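Local coordinates for uncharacterized protein DUF1470 (Jannaschia sp. CCS1, PDB 3H0N) that is of unknown function but joins an ABATE domain to a treble-clef zinc finger and possibly acts as a transcription regulator, at residues L18-T23 with L66-H71; C36-H42 with L55-V60; H59-F63 with L121-W125; L89-L93 with A130-A134; P97-A103 with H113-A119. The contacts are given in a common frame with arbitrary orientation. Where two conformers were deposited one is given. Numbering follows the deposited sequence.

Interaction 1: L18-T23 with L66-H71; sequences LVNIAT and LARLLH
Two helices cross steeply here, the last turn of helix 10-22 against the middle of helix 58-78. The axes of 18-22 and 66-71 come within 8.7 Å at -115°, with Val-19 and Ala-67 CA atoms 4.9 Å apart. So close a crossing needs small residues: the Ala-67 methyl sits 3.6 Å from Ala-22 CB and 3.8 Å from Leu-18 CG. Larger side chains fill the flanks. Leu-18 (t, p) reaches Leu-66, CD2 to CD2 3.8 Å, and Leu-18 CD2 is 4.1 Å from Leu-70 CD1. Val-19 (t) is the bump between Leu-70 and His-71, its CG2 3.7 Å from Leu-70 CB and its CG1 3.4 Å from His-71 CD2 at the ring edge. Thr-23, the first non-helical residue, bonds its OG1 to Val-19 O (2.9 Å), turning CG2 over the face of the His-71 (t) ring, a CH-pi contact 3.7 Å from the centroid. Helix 121-138 covers Leu-66 and Leu-70, placing this steeply crossed pair in the buried helical core of the ABATE domain.

Interaction 2: C36-H42 with L55-V60; sequences CVIEDLH and LGDDHV
Within the helical ABATE domain, the first turn of helix 38-44 packs against the loop that leads into helix 58-78, near the surface. Val-37 holds the N-cap position, its N bonded to Asp-40 OD2 (3.0 Å). The nearest CA pairs are Ile-38 with Asp-57 (5.8 Å) and His-42 with Leu-55 (7.5 Å). Leu-55 (m, t) is extended, and its branched end fills the groove beside Leu-41: its CD1 lies 3.9 Å from Leu-41 CB and over the face of the His-42 ring, a CH-pi contact 4.1 Å from the centroid. Gly-56 is extended too (phi/psi -141/171); a CB there would come 2.5 Å from Asp-58 OD1. Ile-38 (t, t) rests its CD1 3.6 Å from Gly-56 C. Asp-57 OD1 approaches Ile-38 CB (3.4 Å) and takes a bond from a water (3.2 Å) that accepts from Ile-38 N (2.9 Å). His-59 presents its CB to Leu-41 CD1 (4.3 Å), while its ND1 accepts from Gly-56 N (3.0 Å). Val-60 (t), beta-branched and compact, brings CG2 4.1 Å from Leu-41 CD1 and CG1 3.3 Å from Cys-36 O. A second water links Leu-55 O (2.6 Å) and His-42 NE2 (2.8 Å).

Interaction 3: H59-F63 with L121-W125; sequences HVEGF and LVPMW
Two helices of the ABATE domain run nearly side by side: the starts of helix 58-78 and helix 121-138 point the same way, their short axes 10.0 Å apart at -25°, with Gly-62 and Val-122 CA atoms 6.1 Å apart. His-59 (m) lays its ring beneath Leu-121 (t, t), whose CD2 lies 4.2 Å from the centroid in a CH-pi contact; a flat ring suits a branched aliphatic neighbour, and its ND1 is satisfied by Gly-56 N. His-59 CD2 also meets Val-122 CG2 (4.0 Å). Gly-62 leaves a hollow for Val-122 (t), since a CB in its place would lie 2.9 Å from Val-122 CG2; Val-122 CG1 comes 4.0 Å from Gly-62 O. Phe-63 (m) leans into the gap between the helices, flat and large enough to touch three partners and backed by Leu-18 and Leu-41. Its CE2 lies 3.8 Å from Val-122 CG2 and, along the ring edge, 3.5 Å from Leu-121 CD2. Trp-125, its NE1 bonded to Ser-51 OG, offers CB to Phe-63 CE1 at 3.9 Å.

Interaction 4: L89-L93 with A130-A134; sequences LNHLL and AEGLA. With NA (sodium ion), chain E.
This contact belongs to the helical core of the ABATE domain where it borders a sodium site and the second subunit. Helix 82-95 and helix 121-138 run roughly antiparallel: the axes of 89-93 and 130-134 approach to 9.6 Å at -143°, and the nearest CA atoms are those of Leu-89 and Ala-130, 5.6 Å apart. The packing is leucine on alanine. The small methyl of Ala-130 leaves a recess that three leucines share, with its CB 4.1 Å from Leu-89 CD2, 4.0 Å from Leu-92 CB and 3.9 Å from Leu-93 CD2. Leu-89 (m, t) spreads its branches, so that CD1 reaches Leu-133 CB (4.0 Å) and Ala-134 N (4.0 Å). Leu-93 (m, t), one turn on, spans from Glu-131, where CD2 is 4.2 Å from CB, to Ala-134, where its CD1 is 4.4 Å from CB. The acid of Glu-131 turns to Arg-135 in a salt bridge, leaving its aliphatic base to the leucine. Near the C-terminal end of helix 82-95, Leu-93 O binds sodium at 2.5 Å, with the carbonyls of Arg-94 and, just past the helix, His-96, and three waters. Asn-90 OD1 bonds to Leu-102 N of the second subunit, and Ala-134 packs on the same residue. The result is a roughly antiparallel leucine-alanine helix pair whose outer side forms part of a dimer interface.

Interaction 5: P97-A103 with H113-A119; sequences PATPELA and HHHPLDA. With NI (nickel (II) ion), chain C; ACT (acetate ion), chain H; ACT (acetate ion), chain J.
The first and third residues of an inverse gamma turn centred on His-114 reach the same nickel ion: His-113 ND1 at 2.5 Å and His-115 NE2 at 2.4 Å. Imidazole nitrogen suits this metal, and His-115 (p) is steadied by its other nitrogen, ND1, donating to Pro-116 O (2.8 Å). An acetate, probably from the crystallisation liquor, accepts from His-114 N (2.8 Å to OXT) and ND1 (2.6 Å to O). Before the turn the strands pair: Glu-101 and His-113 form an antiparallel hydrogen-bonded pair, N to O 2.9 Å both ways, CA atoms 5.2 Å apart. Pro-100 CA adds a CA-H...O contact to His-113 O at 3.1 Å. The extended Glu-101 side chain (t, t) stretches along the loop so that OE1 accepts from Leu-117 N (3.0 Å), at the type I turn 116-119. Apolar contacts finish the seam: Ala-103 CB lies 3.7 Å from Leu-117 CD2. Two rigid proline rings also meet, Pro-97 CB lying 3.6 Å from Pro-116 CD. Leu-102 N bonds to Asn-90 OD1 of the second subunit. Together these make an antiparallel hairpin whose returning strand runs on into a two-histidine nickel site.

In the fold
Helix 58-78 is common to interactions 1, 2 and 3, which meet helices 10-22, 38-44 and 121-138 in turn. Interactions 2 and 3 share His-59 and Val-60, their centres 9 Å apart, and Leu-41 CD2 lies 3.7 Å from Phe-63 CG. Leu-70 CD2 to Leu-133 CD1, 3.7 Å, ties interaction 1 to interaction 4. Interaction 5 lies at the periphery, its centre about 19 Å from the chain's; selenomethionine Met-124 of interaction 3 sets its CE 3.7 Å from the nickel ligand His-115 NE2, and Glu-131 CD of interaction 4 lies 3.8 Å from His-114 CD2. Interactions 4 and 5 touch the second subunit; the side chain of Val-19 lies about 12 Å from the zinc.

Interaction 1: L18-T23 with L66-H71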
# COMPACT_ATOMS: atom_id res chain seq x y z
N LEU A 18 -4.68 -19.67 -1.23
CA LEU A 18 -3.67 -20.62 -0.74
C LEU A 18 -4.20 -21.32 0.50
O LEU A 18 -4.12 -22.55 0.63
CB LEU A 18 -2.34 -19.89 -0.47
CG LEU A 18 -1.30 -20.76 0.25
CD1 LEU A 18 -0.92 -22.02 -0.53
CD2 LEU A 18 -0.11 -19.86 0.53
N VAL A 19 -4.75 -20.55 1.43
CA VAL A 19 -5.34 -21.16 2.63
C VAL A 19 -6.44 -22.12 2.24
O VAL A 19 -6.55 -23.22 2.79
CB VAL A 19 -5.83 -20.05 3.57
CG1 VAL A 19 -6.84 -20.59 4.62
CG2 VAL A 19 -4.61 -19.34 4.20
N ASN A 20 -7.28 -21.75 1.26
CA ASN A 20 -8.43 -22.58 0.92
C ASN A 20 -8.02 -23.85 0.20
O ASN A 20 -8.67 -24.88 0.33
CB ASN A 20 -9.46 -21.77 0.16
CG ASN A 20 -10.28 -20.89 1.09
OD1 ASN A 20 -10.41 -21.20 2.28
ND2 ASN A 20 -10.82 -19.80 0.57
N ILE A 21 -6.90 -23.84 -0.52
CA ILE A 21 -6.35 -25.05 -1.11
C ILE A 21 -5.75 -25.95 -0.02
O ILE A 21 -6.08 -27.14 0.08
CB ILE A 21 -5.23 -24.72 -2.13
CG1 ILE A 21 -5.84 -24.03 -3.33
CG2 ILE A 21 -4.51 -26.03 -2.55
CD1 ILE A 21 -4.80 -23.26 -4.20
N ALA A 22 -4.87 -25.41 0.78
CA ALA A 22 -3.95 -26.23 1.54
C ALA A 22 -4.43 -26.59 2.93
O ALA A 22 -3.97 -27.59 3.51
CB ALA A 22 -2.56 -25.58 1.61
N THR A 23 -5.32 -25.78 3.52
CA THR A 23 -5.66 -25.98 4.94
C THR A 23 -6.66 -27.13 5.07
O THR A 23 -7.72 -27.08 4.46
CB THR A 23 -6.29 -24.74 5.53
OG1 THR A 23 -5.37 -23.66 5.36
CG2 THR A 23 -6.54 -24.93 7.01
N LEU A 66 3.49 -21.76 4.55
CA LEU A 66 2.92 -20.41 4.42
C LEU A 66 1.41 -20.45 4.66
O LEU A 66 0.87 -19.61 5.38
CB LEU A 66 3.25 -19.81 3.04
CG LEU A 66 2.67 -18.44 2.79
CD1 LEU A 66 3.11 -17.40 3.84
CD2 LEU A 66 3.07 -17.98 1.37
N ALA A 67 0.73 -21.43 4.06
CA ALA A 67 -0.71 -21.59 4.24
C ALA A 67 -1.08 -21.73 5.71
O ALA A 67 -2.08 -21.15 6.15
CB ALA A 67 -1.21 -22.77 3.47
N ARG A 68 -0.31 -22.47 6.47
CA ARG A 68 -0.58 -22.70 7.89
C ARG A 68 -0.52 -21.36 8.64
O ARG A 68 -1.43 -21.03 9.45
CB ARG A 68 0.41 -23.68 8.51
CG ARG A 68 0.33 -25.13 8.00
CD ARG A 68 1.17 -26.10 8.85
NE ARG A 68 1.37 -27.43 8.23
CZ ARG A 68 2.49 -27.82 7.60
NH1 ARG A 68 3.54 -26.99 7.44
NH2 ARG A 68 2.54 -29.05 7.11
N LEU A 69 0.53 -20.59 8.36
CA LEU A 69 0.71 -19.27 9.00
C LEU A 69 -0.39 -18.31 8.60
O LEU A 69 -0.96 -17.58 9.43
CB LEU A 69 2.09 -18.71 8.65
CG LEU A 69 3.26 -19.52 9.21
CD1 LEU A 69 4.55 -19.19 8.44
CD2 LEU A 69 3.39 -19.28 10.73
N LEU A 70 -0.73 -18.26 7.31
CA LEU A 70 -1.77 -17.31 6.87
C LEU A 70 -3.13 -17.75 7.41
O LEU A 70 -3.94 -16.91 7.73
CB LEU A 70 -1.80 -17.18 5.34
CG LEU A 70 -0.54 -16.66 4.67
CD1 LEU A 70 -0.63 -16.73 3.17
CD2 LEU A 70 -0.23 -15.22 5.13
N HIS A 71 -3.36 -19.06 7.50
CA HIS A 71 -4.65 -19.55 8.06
C HIS A 71 -4.80 -19.11 9.52
O HIS A 71 -5.87 -18.63 9.91
CB HIS A 71 -4.82 -21.04 7.94
CG HIS A 71 -6.17 -21.50 8.46
ND1 HIS A 71 -6.33 -22.03 9.72
CD2 HIS A 71 -7.41 -21.41 7.92
CE1 HIS A 71 -7.61 -22.29 9.91
NE2 HIS A 71 -8.29 -21.94 8.83

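Interaction 2: C36-H42 with L55-V60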
# COMPACT_ATOMS: atom_id res chain seq x y z
N CYS A 36 -0.99 -29.51 -0.82
CA CYS A 36 -1.04 -29.14 -2.21
C CYS A 36 -0.01 -29.87 -3.03
O CYS A 36 0.88 -30.54 -2.51
CB CYS A 36 -0.96 -27.64 -2.45
SG CYS A 36 0.60 -26.86 -2.33
N VAL A 37 -0.20 -29.76 -4.33
CA VAL A 37 0.73 -30.29 -5.32
C VAL A 37 1.15 -29.14 -6.23
O VAL A 37 0.57 -28.02 -6.25
CB VAL A 37 0.08 -31.44 -6.14
CG1 VAL A 37 -0.17 -32.67 -5.27
CG2 VAL A 37 -1.24 -30.99 -6.81
N ILE A 38 2.19 -29.37 -7.02
CA ILE A 38 2.73 -28.29 -7.84
C ILE A 38 1.69 -27.72 -8.81
O ILE A 38 1.69 -26.51 -9.10
CB ILE A 38 4.04 -28.66 -8.58
CG1 ILE A 38 4.88 -27.39 -8.80
CG2 ILE A 38 3.74 -29.35 -9.90
CD1 ILE A 38 6.01 -27.52 -9.81
N GLU A 39 0.76 -28.55 -9.29
CA GLU A 39 -0.30 -28.03 -10.17
C GLU A 39 -1.17 -26.94 -9.50
O GLU A 39 -1.61 -25.99 -10.16
CB GLU A 39 -1.21 -29.18 -10.64
CG GLU A 39 -0.55 -30.14 -11.63
CD GLU A 39 0.30 -31.24 -10.99
OE1 GLU A 39 0.42 -31.33 -9.75
OE2 GLU A 39 0.86 -32.05 -11.77
N ASP A 40 -1.40 -27.08 -8.19
CA ASP A 40 -2.14 -26.10 -7.42
C ASP A 40 -1.38 -24.78 -7.41
O ASP A 40 -1.98 -23.70 -7.50
CB ASP A 40 -2.34 -26.52 -5.96
CG ASP A 40 -3.18 -27.78 -5.80
OD1 ASP A 40 -4.18 -27.93 -6.52
OD2 ASP A 40 -2.85 -28.60 -4.94
N LEU A 41 -0.05 -24.87 -7.32
CA LEU A 41 0.76 -23.66 -7.33
C LEU A 41 0.81 -22.98 -8.70
O LEU A 41 0.77 -21.73 -8.79
CB LEU A 41 2.16 -23.96 -6.81
CG LEU A 41 2.20 -24.59 -5.41
CD1 LEU A 41 3.68 -24.82 -5.03
CD2 LEU A 41 1.48 -23.70 -4.40
N HIS A 42 0.85 -23.76 -9.78
CA HIS A 42 0.78 -23.15 -11.10
C HIS A 42 -0.50 -22.32 -11.30
O HIS A 42 -0.47 -21.22 -11.86
CB HIS A 42 0.90 -24.21 -12.20
CG HIS A 42 2.32 -24.62 -12.46
ND1 HIS A 42 3.07 -24.07 -13.47
CD2 HIS A 42 3.13 -25.51 -11.83
CE1 HIS A 42 4.28 -24.62 -13.47
NE2 HIS A 42 4.34 -25.48 -12.47
N LEU A 55 8.72 -22.37 -10.72
CA LEU A 55 8.16 -23.29 -9.74
C LEU A 55 8.75 -24.70 -9.89
O LEU A 55 8.92 -25.22 -10.98
CB LEU A 55 6.64 -23.38 -9.94
CG LEU A 55 5.82 -22.38 -9.15
CD1 LEU A 55 4.32 -22.38 -9.65
CD2 LEU A 55 5.90 -22.67 -7.65
N GLY A 56 8.99 -25.34 -8.75
CA GLY A 56 9.38 -26.73 -8.68
C GLY A 56 8.71 -27.41 -7.49
O GLY A 56 8.16 -26.75 -6.63
N ASP A 57 8.85 -28.74 -7.44
CA ASP A 57 8.23 -29.52 -6.35
C ASP A 57 8.82 -29.11 -5.01
O ASP A 57 8.17 -29.27 -3.96
CB ASP A 57 8.37 -31.02 -6.54
CG ASP A 57 7.44 -31.58 -7.60
OD1 ASP A 57 6.54 -30.88 -8.10
OD2 ASP A 57 7.59 -32.77 -7.93
N ASP A 58 10.03 -28.57 -4.99
CA ASP A 58 10.64 -28.09 -3.74
C ASP A 58 9.88 -26.93 -3.08
O ASP A 58 10.02 -26.69 -1.88
CB ASP A 58 12.09 -27.69 -3.95
CG ASP A 58 12.28 -26.67 -5.08
OD1 ASP A 58 11.87 -26.96 -6.23
OD2 ASP A 58 12.91 -25.63 -4.80
N HIS A 59 9.03 -26.25 -3.84
CA HIS A 59 8.26 -25.15 -3.30
C HIS A 59 7.01 -25.58 -2.58
O HIS A 59 6.41 -24.79 -1.83
CB HIS A 59 7.88 -24.17 -4.42
CG HIS A 59 9.08 -23.54 -5.02
ND1 HIS A 59 9.36 -23.59 -6.38
CD2 HIS A 59 10.12 -22.92 -4.44
CE1 HIS A 59 10.52 -22.99 -6.59
NE2 HIS A 59 11.01 -22.58 -5.43
N VAL A 60 6.57 -26.82 -2.78
CA VAL A 60 5.31 -27.26 -2.19
C VAL A 60 5.37 -27.15 -0.65
O VAL A 60 4.47 -26.55 -0.05
CB VAL A 60 4.98 -28.69 -2.62
CG1 VAL A 60 3.85 -29.28 -1.74
CG2 VAL A 60 4.64 -28.72 -4.12
O HOH W 1 3.81 -31.77 -6.75
O HOH W 2 7.09 -25.95 -12.74

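Interaction 3: H59-F63 with L121-W125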
# COMPACT_ATOMS: atom_id res chain seq x y z
N HIS A 59 9.03 -26.25 -3.84
CA HIS A 59 8.26 -25.15 -3.30
C HIS A 59 7.01 -25.58 -2.58
O HIS A 59 6.41 -24.79 -1.83
CB HIS A 59 7.88 -24.17 -4.42
CG HIS A 59 9.08 -23.54 -5.02
ND1 HIS A 59 9.36 -23.59 -6.38
CD2 HIS A 59 10.12 -22.92 -4.44
CE1 HIS A 59 10.52 -22.99 -6.59
NE2 HIS A 59 11.01 -22.58 -5.43
N VAL A 60 6.57 -26.82 -2.78
CA VAL A 60 5.31 -27.26 -2.19
C VAL A 60 5.37 -27.15 -0.65
O VAL A 60 4.47 -26.55 -0.05
CB VAL A 60 4.98 -28.69 -2.62
CG1 VAL A 60 3.85 -29.28 -1.74
CG2 VAL A 60 4.64 -28.72 -4.12
N GLU A 61 6.44 -27.65 -0.02
CA GLU A 61 6.55 -27.61 1.46
C GLU A 61 6.51 -26.19 1.97
O GLU A 61 5.82 -25.89 2.97
CB GLU A 61 7.81 -28.32 1.95
CG GLU A 61 7.94 -28.33 3.47
CD GLU A 61 9.16 -29.12 3.96
OE1 GLU A 61 9.12 -30.36 3.86
OE2 GLU A 61 10.15 -28.50 4.42
N GLY A 62 7.16 -25.26 1.27
CA GLY A 62 7.15 -23.88 1.68
C GLY A 62 5.77 -23.25 1.60
O GLY A 62 5.37 -22.47 2.48
N PHE A 63 5.02 -23.55 0.53
CA PHE A 63 3.67 -23.04 0.42
C PHE A 63 2.70 -23.67 1.43
O PHE A 63 1.81 -22.98 1.90
CB PHE A 63 3.17 -23.14 -1.03
CG PHE A 63 3.62 -22.01 -1.87
CD1 PHE A 63 2.93 -20.81 -1.88
CD2 PHE A 63 4.76 -22.11 -2.63
CE1 PHE A 63 3.37 -19.74 -2.67
CE2 PHE A 63 5.18 -21.04 -3.42
CZ PHE A 63 4.46 -19.87 -3.41
N LEU A 121 11.57 -17.38 -4.16
CA LEU A 121 10.17 -17.56 -4.54
C LEU A 121 9.20 -17.67 -3.35
O LEU A 121 8.21 -16.97 -3.29
CB LEU A 121 10.03 -18.76 -5.50
CG LEU A 121 8.68 -18.92 -6.23
CD1 LEU A 121 8.84 -19.61 -7.59
CD2 LEU A 121 7.70 -19.68 -5.36
N VAL A 122 9.47 -18.57 -2.41
CA VAL A 122 8.65 -18.67 -1.21
C VAL A 122 8.79 -17.43 -0.31
O VAL A 122 7.78 -16.89 0.16
CB VAL A 122 8.86 -20.00 -0.47
CG1 VAL A 122 8.15 -19.99 0.90
CG2 VAL A 122 8.35 -21.15 -1.31
N PRO A 123 10.01 -16.91 -0.10
CA PRO A 123 10.10 -15.63 0.62
C PRO A 123 9.34 -14.48 -0.04
O PRO A 123 8.72 -13.68 0.65
CB PRO A 123 11.60 -15.37 0.66
CG PRO A 123 12.18 -16.74 0.73
CD PRO A 123 11.34 -17.55 -0.23
N MSE A 124 9.39 -14.39 -1.37
CA MSE A 124 8.65 -13.35 -2.09
C MSE A 124 7.15 -13.44 -1.81
O MSE A 124 6.51 -12.43 -1.48
CB MSE A 124 8.88 -13.43 -3.61
CG MSE A 124 7.83 -12.72 -4.46
SE MSE A 124 8.14 -13.18 -6.35
CE MSE A 124 6.59 -12.43 -7.19
N TRP A 125 6.60 -14.63 -1.98
CA TRP A 125 5.15 -14.82 -1.79
C TRP A 125 4.75 -14.67 -0.34
O TRP A 125 3.67 -14.14 -0.07
CB TRP A 125 4.67 -16.12 -2.45
CG TRP A 125 4.56 -15.93 -3.93
CD1 TRP A 125 5.42 -16.34 -4.87
CD2 TRP A 125 3.58 -15.12 -4.59
NE1 TRP A 125 5.02 -15.87 -6.12
CE2 TRP A 125 3.89 -15.11 -5.96
CE3 TRP A 125 2.46 -14.42 -4.14
CZ2 TRP A 125 3.12 -14.41 -6.90
CZ3 TRP A 125 1.71 -13.72 -5.08
CH2 TRP A 125 2.04 -13.72 -6.42

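Interaction 4: L89-L93 with A130-A134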
# COMPACT_ATOMS: atom_id res chain seq x y z
N LEU A 89 2.14 -11.44 11.40
CA LEU A 89 2.43 -10.79 10.12
C LEU A 89 3.69 -9.92 10.19
O LEU A 89 4.51 -9.92 9.27
CB LEU A 89 1.22 -9.96 9.68
CG LEU A 89 -0.05 -10.75 9.34
CD1 LEU A 89 -1.25 -9.83 9.22
CD2 LEU A 89 0.12 -11.58 8.05
N ASN A 90 3.89 -9.24 11.31
CA ASN A 90 5.10 -8.41 11.50
C ASN A 90 6.35 -9.24 11.45
O ASN A 90 7.35 -8.83 10.89
CB ASN A 90 5.04 -7.61 12.80
CG ASN A 90 4.11 -6.44 12.73
OD1 ASN A 90 3.72 -6.01 11.64
ND2 ASN A 90 3.83 -5.85 13.89
N HIS A 91 6.29 -10.43 12.01
CA HIS A 91 7.44 -11.29 12.00
C HIS A 91 7.75 -11.79 10.60
O HIS A 91 8.92 -11.89 10.23
CB HIS A 91 7.22 -12.46 12.93
CG HIS A 91 8.34 -13.46 12.90
ND1 HIS A 91 8.20 -14.70 12.33
CD2 HIS A 91 9.61 -13.39 13.36
CE1 HIS A 91 9.34 -15.37 12.46
NE2 HIS A 91 10.20 -14.59 13.08
N LEU A 92 6.72 -12.09 9.81
CA LEU A 92 6.94 -12.49 8.41
C LEU A 92 7.55 -11.37 7.57
O LEU A 92 8.42 -11.63 6.73
CB LEU A 92 5.65 -12.99 7.77
CG LEU A 92 5.06 -14.24 8.40
CD1 LEU A 92 3.72 -14.46 7.75
CD2 LEU A 92 6.03 -15.42 8.21
N LEU A 93 7.11 -10.14 7.82
CA LEU A 93 7.62 -8.97 7.10
C LEU A 93 9.09 -8.69 7.47
O LEU A 93 9.88 -8.26 6.63
CB LEU A 93 6.73 -7.74 7.36
CG LEU A 93 5.35 -7.90 6.71
CD1 LEU A 93 4.35 -6.94 7.36
CD2 LEU A 93 5.46 -7.76 5.18
N ALA A 130 1.79 -11.45 3.30
CA ALA A 130 1.78 -10.79 4.60
C ALA A 130 1.41 -9.33 4.50
O ALA A 130 0.63 -8.81 5.27
CB ALA A 130 3.14 -10.95 5.38
N GLU A 131 2.02 -8.63 3.53
CA GLU A 131 1.69 -7.21 3.34
C GLU A 131 0.21 -7.05 2.96
O GLU A 131 -0.48 -6.13 3.38
CB GLU A 131 2.60 -6.50 2.32
CG GLU A 131 2.34 -4.99 2.19
CD GLU A 131 1.14 -4.59 1.32
OE1 GLU A 131 0.72 -5.39 0.44
OE2 GLU A 131 0.63 -3.45 1.51
N GLY A 132 -0.29 -7.97 2.14
CA GLY A 132 -1.69 -7.85 1.68
C GLY A 132 -2.67 -7.96 2.84
O GLY A 132 -3.63 -7.18 2.97
N LEU A 133 -2.42 -8.93 3.71
CA LEU A 133 -3.26 -9.05 4.91
C LEU A 133 -3.07 -7.88 5.85
O LEU A 133 -4.03 -7.33 6.39
CB LEU A 133 -3.02 -10.37 5.64
CG LEU A 133 -3.39 -11.59 4.86
CD1 LEU A 133 -3.03 -12.83 5.69
CD2 LEU A 133 -4.83 -11.63 4.42
N ALA A 134 -1.82 -7.48 6.06
CA ALA A 134 -1.51 -6.33 6.93
C ALA A 134 -2.23 -5.06 6.46
O ALA A 134 -2.71 -4.26 7.27
CB ALA A 134 0.01 -6.10 7.07
NA NA E . 12.24 -8.25 5.92
O HOH W 3 13.19 -6.55 7.54
O HOH W 4 12.23 -6.46 4.44
O HOH W 5 14.38 -8.84 5.14

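Interaction 5: P97-A103 with H113-A119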
# COMPACT_ATOMS: atom_id res chain seq x y z
N PRO A 97 12.05 -10.71 2.53
CA PRO A 97 12.33 -9.43 1.86
C PRO A 97 11.06 -8.70 1.46
O PRO A 97 10.40 -9.06 0.50
CB PRO A 97 13.18 -9.85 0.63
CG PRO A 97 13.65 -11.26 0.92
CD PRO A 97 12.62 -11.86 1.80
N ALA A 98 10.78 -7.60 2.18
CA ALA A 98 9.56 -6.85 1.99
C ALA A 98 9.78 -5.40 1.54
O ALA A 98 8.82 -4.65 1.45
CB ALA A 98 8.72 -6.91 3.25
N THR A 99 11.02 -5.06 1.16
CA THR A 99 11.30 -3.75 0.61
C THR A 99 10.55 -3.65 -0.72
O THR A 99 10.75 -4.46 -1.62
CB THR A 99 12.80 -3.58 0.31
OG1 THR A 99 13.56 -3.70 1.53
CG2 THR A 99 13.10 -2.22 -0.37
N PRO A 100 9.74 -2.59 -0.87
CA PRO A 100 9.07 -2.43 -2.17
C PRO A 100 9.97 -1.97 -3.29
O PRO A 100 11.00 -1.32 -3.04
CB PRO A 100 7.99 -1.41 -1.89
CG PRO A 100 8.01 -1.14 -0.46
CD PRO A 100 9.27 -1.63 0.12
N GLU A 101 9.56 -2.25 -4.51
CA GLU A 101 10.33 -1.90 -5.71
C GLU A 101 9.36 -1.70 -6.87
O GLU A 101 8.53 -2.57 -7.18
CB GLU A 101 11.37 -3.00 -6.02
CG GLU A 101 12.26 -2.66 -7.22
CD GLU A 101 13.40 -3.66 -7.50
OE1 GLU A 101 13.73 -4.47 -6.62
OE2 GLU A 101 14.00 -3.56 -8.62
N LEU A 102 9.54 -0.57 -7.58
CA LEU A 102 8.85 -0.30 -8.82
C LEU A 102 9.48 -1.03 -9.98
O LEU A 102 10.71 -1.03 -10.11
CB LEU A 102 8.84 1.20 -9.11
CG LEU A 102 8.01 2.09 -8.20
CD1 LEU A 102 8.51 3.53 -8.27
CD2 LEU A 102 6.52 1.98 -8.58
N ALA A 103 8.65 -1.57 -10.86
CA ALA A 103 9.14 -2.15 -12.12
C ALA A 103 8.08 -2.08 -13.18
O ALA A 103 6.90 -1.97 -12.86
CB ALA A 103 9.58 -3.62 -11.88
N HIS A 113 5.88 -3.46 -6.55
CA HIS A 113 6.03 -4.81 -6.02
C HIS A 113 6.36 -4.71 -4.56
O HIS A 113 7.16 -3.90 -4.16
CB HIS A 113 7.14 -5.53 -6.76
CG HIS A 113 6.82 -5.74 -8.20
ND1 HIS A 113 6.18 -6.88 -8.66
CD2 HIS A 113 6.99 -4.94 -9.28
CE1 HIS A 113 5.98 -6.76 -9.97
NE2 HIS A 113 6.46 -5.59 -10.37
N HIS A 114 5.75 -5.56 -3.73
CA HIS A 114 5.95 -5.54 -2.28
C HIS A 114 7.03 -6.52 -1.85
O HIS A 114 6.88 -7.26 -0.88
CB HIS A 114 4.60 -5.74 -1.60
CG HIS A 114 3.74 -4.57 -1.80
ND1 HIS A 114 2.86 -4.46 -2.84
CD2 HIS A 114 3.72 -3.39 -1.15
CE1 HIS A 114 2.29 -3.26 -2.80
NE2 HIS A 114 2.80 -2.58 -1.78
N HIS A 115 8.13 -6.43 -2.59
CA HIS A 115 9.32 -7.24 -2.40
C HIS A 115 10.34 -6.72 -3.41
O HIS A 115 9.96 -6.16 -4.44
CB HIS A 115 9.04 -8.73 -2.70
CG HIS A 115 8.56 -8.94 -4.09
ND1 HIS A 115 9.42 -9.23 -5.13
CD2 HIS A 115 7.33 -8.83 -4.65
CE1 HIS A 115 8.74 -9.26 -6.26
NE2 HIS A 115 7.46 -9.04 -5.98
N PRO A 116 11.65 -6.96 -3.17
CA PRO A 116 12.66 -6.69 -4.19
C PRO A 116 12.58 -7.71 -5.31
O PRO A 116 12.21 -8.85 -5.05
CB PRO A 116 13.97 -6.81 -3.42
CG PRO A 116 13.66 -7.66 -2.30
CD PRO A 116 12.23 -7.45 -1.93
N LEU A 117 12.92 -7.34 -6.54
CA LEU A 117 12.82 -8.31 -7.65
C LEU A 117 13.84 -9.46 -7.51
O LEU A 117 13.64 -10.56 -8.04
CB LEU A 117 12.90 -7.65 -9.02
CG LEU A 117 11.54 -7.19 -9.55
CD1 LEU A 117 10.77 -6.35 -8.53
CD2 LEU A 117 11.71 -6.44 -10.88
N ASP A 118 14.91 -9.26 -6.75
CA ASP A 118 15.80 -10.40 -6.49
C ASP A 118 15.38 -11.40 -5.37
O ASP A 118 16.18 -12.25 -4.94
CB ASP A 118 17.24 -9.92 -6.32
CG ASP A 118 17.51 -9.30 -4.96
OD1 ASP A 118 16.57 -8.92 -4.24
OD2 ASP A 118 18.70 -9.19 -4.63
N ALA A 119 14.14 -11.35 -4.90
CA ALA A 119 13.70 -12.29 -3.90
C ALA A 119 13.60 -13.74 -4.41
O ALA A 119 13.39 -13.97 -5.58
CB ALA A 119 12.34 -11.84 -3.34
NI NI C . 5.38 -8.65 -7.08
C ACT H . 2.81 -7.25 -5.14
O ACT H . 2.24 -6.22 -4.69
OXT ACT H . 4.05 -7.45 -5.00
CH3 ACT H . 1.98 -8.23 -5.90
C ACT J . 14.98 -6.86 1.95
O ACT J . 13.93 -6.21 2.17
OXT ACT J . 15.23 -7.80 2.76
CH3 ACT J . 15.87 -6.51 0.79
O HOH W 6 15.97 -6.19 -6.74
O HOH W 7 6.21 -4.80 -12.99